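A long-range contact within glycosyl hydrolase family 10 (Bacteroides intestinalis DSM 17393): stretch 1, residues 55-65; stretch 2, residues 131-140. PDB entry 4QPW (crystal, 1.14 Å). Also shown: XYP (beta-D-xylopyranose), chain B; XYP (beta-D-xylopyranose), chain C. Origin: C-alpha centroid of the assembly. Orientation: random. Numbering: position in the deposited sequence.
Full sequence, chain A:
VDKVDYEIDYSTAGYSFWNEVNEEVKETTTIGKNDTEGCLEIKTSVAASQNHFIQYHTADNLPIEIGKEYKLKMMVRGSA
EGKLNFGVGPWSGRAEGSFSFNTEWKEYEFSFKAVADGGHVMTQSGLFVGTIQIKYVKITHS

Stretch 1, residues 55-65: QYHTADNLPIE
Stretch 2, residues 131-140: TIQIKYVKIT

Val137 and Ile139, on a strand that runs through residues 131-140 and is extended except at Lys135 (phi/psi -85/-38), form the apolar centre of this contact. Both direct CA-to-CB toward stretch 1, whereas Lys138 between them points away. The kink at Lys135 shifts this alternation, so that Ile132 and Ile134 before it and Val137 and Ile139 after it all face stretch 1. Ile139, with chi1 and chi2 both m, has the most surface covered, 72 Å²: its CG1 lies 4.0 Å from Leu62 CD2 (Leu62 m, t), and its CG2 lies 3.8 Å from Ile64 CG2 (Ile64 p, t). A branched side chain suits this place because it meets two partners at once. Val137, chi1 t, sets its CG1 3.9 Å from Ala59 CB and its CG2 3.6 Å from the backbone O of Thr58. The small Ala59 goes with the nearest register point, CA to CA 6.7 Å from Val137; at Leu62 and Ile139, where longer side chains fill the gap, the CA atoms stand 8.0 Å apart.

Toward the start of both stretches, Ile134 (m, t) places CD1 3.8 Å from Thr58 CG2 and, near the plane of the Tyr56 ring, at its edge, 4.3 Å from Tyr56 CE2. Ile132, also m, t, reaches Tyr56 OH with CD1 at 4.2 Å. Tyr56 has chi1 p and chi2 -83°. The pairings ascend together, from Tyr56 with Ile132 to Ile64 with Ile139, so the two chains run in the same general sense.

No hydrogen bond crosses the contact; packing over 351 Å² of summed buried surface joins the stretches. Thr58, chi1 p, offers its methyl to Ile134 while OG1 is hydrogen-bonded elsewhere in the structure. Stretch 1 enters as strand through Gln55 and Tyr56 and is loop from Asp60 on: Asn61, at phi/psi 60/40, donates N to Asp60 OD1 at 2.8 Å. Beyond the contact, Gln55 (p, t), out of reach of stretch 2, binds sugar: OE1 accepts from O2 of the chain B xylopyranose at 2.6 Å, and NE2 donates to O4 of the chain C xylopyranose at 3.1 Å.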

# COMPACT_ATOMS: atom_id res chain seq x y z
N GLN A 55 8.48 -0.53 -5.16
CA GLN A 55 7.93 0.30 -4.03
C GLN A 55 7.08 1.39 -4.58
O GLN A 55 7.31 1.91 -5.69
CB GLN A 55 9.06 0.81 -3.14
CG GLN A 55 10.02 1.77 -3.85
CD GLN A 55 11.09 2.31 -2.93
OE1 GLN A 55 10.90 2.45 -1.72
NE2 GLN A 55 12.27 2.58 -3.50
N TYR A 56 6.02 1.74 -3.82
CA TYR A 56 5.00 2.62 -4.36
C TYR A 56 4.22 3.20 -3.20
O TYR A 56 3.91 2.50 -2.23
CB TYR A 56 4.10 1.85 -5.36
CG TYR A 56 3.69 0.46 -4.96
CD1 TYR A 56 4.55 -0.64 -5.19
CD2 TYR A 56 2.50 0.18 -4.32
CE1 TYR A 56 4.28 -1.89 -4.74
CE2 TYR A 56 2.18 -1.06 -3.92
CZ TYR A 56 3.06 -2.13 -4.10
OH TYR A 56 2.70 -3.40 -3.71
N HIS A 57 3.82 4.44 -3.35
CA HIS A 57 2.87 5.01 -2.36
C HIS A 57 1.50 4.57 -2.74
O HIS A 57 1.06 4.65 -3.92
CB HIS A 57 2.91 6.54 -2.39
CG HIS A 57 4.21 7.13 -1.91
ND1 HIS A 57 4.38 8.50 -1.93
CD2 HIS A 57 5.35 6.56 -1.43
CE1 HIS A 57 5.61 8.76 -1.48
NE2 HIS A 57 6.22 7.62 -1.19
N THR A 58 0.72 4.12 -1.76
CA THR A 58 -0.70 3.78 -1.96
C THR A 58 -1.63 4.81 -1.40
O THR A 58 -2.87 4.76 -1.66
CB THR A 58 -0.99 2.38 -1.40
OG1 THR A 58 -0.63 2.34 -0.02
CG2 THR A 58 -0.31 1.30 -2.15
N ALA A 59 -1.10 5.81 -0.71
CA ALA A 59 -1.81 6.98 -0.16
C ALA A 59 -0.71 8.01 0.15
O ALA A 59 0.46 7.65 0.30
CB ALA A 59 -2.58 6.64 1.11
N ASP A 60 -1.11 9.27 0.27
CA ASP A 60 -0.14 10.37 0.46
C ASP A 60 -0.86 11.52 1.10
O ASP A 60 -2.09 11.49 1.31
CB ASP A 60 0.39 10.75 -0.97
CG ASP A 60 1.62 11.59 -1.00
OD1 ASP A 60 2.20 11.87 0.01
OD2 ASP A 60 1.89 12.03 -2.19
N ASN A 61 -0.11 12.56 1.48
CA ASN A 61 -0.72 13.77 2.02
C ASN A 61 -1.53 13.44 3.28
O ASN A 61 -2.62 14.01 3.50
CB ASN A 61 -1.64 14.46 0.96
CG ASN A 61 -1.07 14.45 -0.46
OD1 ASN A 61 -1.37 13.62 -1.23
ND2 ASN A 61 -0.11 15.38 -0.69
N LEU A 62 -1.02 12.58 4.13
CA LEU A 62 -1.83 12.08 5.24
C LEU A 62 -2.06 13.10 6.31
O LEU A 62 -1.08 13.83 6.68
CB LEU A 62 -1.21 10.81 5.79
CG LEU A 62 -1.05 9.63 4.85
CD1 LEU A 62 -0.33 8.50 5.57
CD2 LEU A 62 -2.38 9.19 4.26
N PRO A 63 -3.19 13.10 6.97
CA PRO A 63 -3.52 14.13 8.01
C PRO A 63 -3.16 13.57 9.36
O PRO A 63 -4.19 13.29 10.21
CB PRO A 63 -5.01 14.26 7.90
CG PRO A 63 -5.46 12.81 7.57
CD PRO A 63 -4.40 12.36 6.57
N ILE A 64 -2.06 12.97 9.61
CA ILE A 64 -1.67 12.36 10.85
C ILE A 64 -0.68 13.26 11.60
O ILE A 64 0.12 13.96 11.01
CB ILE A 64 -1.19 10.92 10.69
CG1 ILE A 64 0.03 10.80 9.83
CG2 ILE A 64 -2.30 9.96 10.21
CD1 ILE A 64 0.51 9.35 9.53
N GLU A 65 -0.81 13.19 12.93
CA GLU A 65 -0.01 14.06 13.86
C GLU A 65 0.77 13.18 14.76
O GLU A 65 0.33 12.18 15.30
CB GLU A 65 -0.99 14.88 14.68
CG GLU A 65 -1.84 15.81 13.83
CD GLU A 65 -2.98 16.41 14.67
OE1 GLU A 65 -2.65 17.36 15.35
OE2 GLU A 65 -4.10 15.89 14.77
N THR A 131 0.05 -11.07 -9.10
CA THR A 131 -0.77 -9.83 -9.16
C THR A 131 -1.21 -9.49 -7.74
O THR A 131 -1.81 -10.36 -7.05
CB THR A 131 -1.95 -10.03 -10.04
OG1 THR A 131 -1.53 -10.42 -11.40
CG2 THR A 131 -2.81 -8.77 -10.21
N ILE A 132 -0.91 -8.26 -7.30
CA ILE A 132 -1.48 -7.65 -6.06
C ILE A 132 -2.50 -6.64 -6.50
O ILE A 132 -2.27 -5.81 -7.39
CB ILE A 132 -0.36 -7.03 -5.26
CG1 ILE A 132 0.63 -8.10 -4.81
CG2 ILE A 132 -0.97 -6.24 -4.10
CD1 ILE A 132 1.86 -7.50 -4.17
N GLN A 133 -3.69 -6.67 -5.88
CA GLN A 133 -4.75 -5.68 -6.09
C GLN A 133 -5.13 -5.00 -4.79
O GLN A 133 -5.26 -5.67 -3.74
CB GLN A 133 -5.93 -6.37 -6.70
CG GLN A 133 -5.61 -6.95 -8.11
CD GLN A 133 -6.82 -7.62 -8.76
OE1 GLN A 133 -7.66 -8.18 -8.06
NE2 GLN A 133 -6.92 -7.51 -10.02
N ILE A 134 -5.24 -3.67 -4.84
CA ILE A 134 -5.54 -2.84 -3.66
C ILE A 134 -6.74 -2.01 -3.99
O ILE A 134 -6.77 -1.22 -4.92
CB ILE A 134 -4.31 -1.99 -3.29
CG1 ILE A 134 -3.15 -2.89 -2.90
CG2 ILE A 134 -4.71 -1.02 -2.15
CD1 ILE A 134 -1.83 -2.16 -2.71
N LYS A 135 -7.84 -2.20 -3.21
CA LYS A 135 -9.08 -1.52 -3.51
C LYS A 135 -9.17 -0.08 -2.90
O LYS A 135 -9.76 0.77 -3.55
CB LYS A 135 -10.22 -2.39 -2.94
CG LYS A 135 -11.59 -2.12 -3.38
CD LYS A 135 -11.80 -2.54 -4.83
CE LYS A 135 -13.25 -2.32 -5.31
NZ LYS A 135 -13.40 -2.61 -6.75
N TYR A 136 -8.65 0.08 -1.72
CA TYR A 136 -8.72 1.38 -1.01
C TYR A 136 -7.73 1.36 0.10
O TYR A 136 -7.28 0.29 0.56
CB TYR A 136 -10.15 1.70 -0.47
CG TYR A 136 -10.72 0.67 0.49
CD1 TYR A 136 -10.32 0.62 1.82
CD2 TYR A 136 -11.64 -0.29 0.07
CE1 TYR A 136 -10.89 -0.28 2.71
CE2 TYR A 136 -12.18 -1.20 0.91
CZ TYR A 136 -11.76 -1.21 2.19
OH TYR A 136 -12.29 -2.17 3.14
N VAL A 137 -7.45 2.58 0.58
CA VAL A 137 -6.66 2.83 1.77
C VAL A 137 -7.33 3.88 2.61
O VAL A 137 -7.78 4.91 2.06
CB VAL A 137 -5.21 3.32 1.37
CG1 VAL A 137 -4.38 3.52 2.58
CG2 VAL A 137 -4.55 2.33 0.44
N LYS A 138 -7.46 3.63 3.91
CA LYS A 138 -8.03 4.59 4.84
C LYS A 138 -7.10 4.78 6.01
O LYS A 138 -6.43 3.84 6.43
CB LYS A 138 -9.42 4.12 5.37
CG LYS A 138 -10.47 3.85 4.31
CD LYS A 138 -11.77 3.32 4.81
CE LYS A 138 -12.74 2.96 3.72
NZ LYS A 138 -14.03 2.42 4.22
N ILE A 139 -7.18 5.98 6.59
CA ILE A 139 -6.63 6.23 7.94
C ILE A 139 -7.81 6.57 8.80
O ILE A 139 -8.64 7.42 8.44
CB ILE A 139 -5.63 7.40 7.96
CG1 ILE A 139 -4.42 7.18 7.05
CG2 ILE A 139 -5.21 7.71 9.38
CD1 ILE A 139 -3.56 6.04 7.34
N THR A 140 -7.91 5.91 9.97
CA THR A 140 -9.02 6.11 10.90
C THR A 140 -8.47 6.37 12.30
O THR A 140 -7.33 6.13 12.62
CB THR A 140 -10.00 4.92 10.91
OG1 THR A 140 -9.43 3.79 11.52
CG2 THR A 140 -10.44 4.55 9.51
C1 XYP B . 14.60 3.55 -0.35
C2 XYP B . 13.62 2.51 0.11
C3 XYP B . 14.08 1.83 1.39
C4 XYP B . 15.52 1.29 1.17
C5 XYP B . 16.37 2.38 0.62
O2 XYP B . 12.36 3.11 0.37
O3 XYP B . 13.16 0.75 1.72
O4 XYP B . 15.97 0.80 2.44
O5 XYP B . 15.89 2.87 -0.62
C1 XYP C . 13.59 7.98 -2.47
C2 XYP C . 14.39 7.23 -3.57
C3 XYP C . 14.25 5.76 -3.25
C4 XYP C . 14.54 5.43 -1.83
C5 XYP C . 13.71 6.29 -0.89
O2 XYP C . 13.94 7.53 -4.89
O3 XYP C . 15.10 4.95 -4.12
O4 XYP C . 14.18 4.05 -1.58
O5 XYP C . 13.97 7.68 -1.17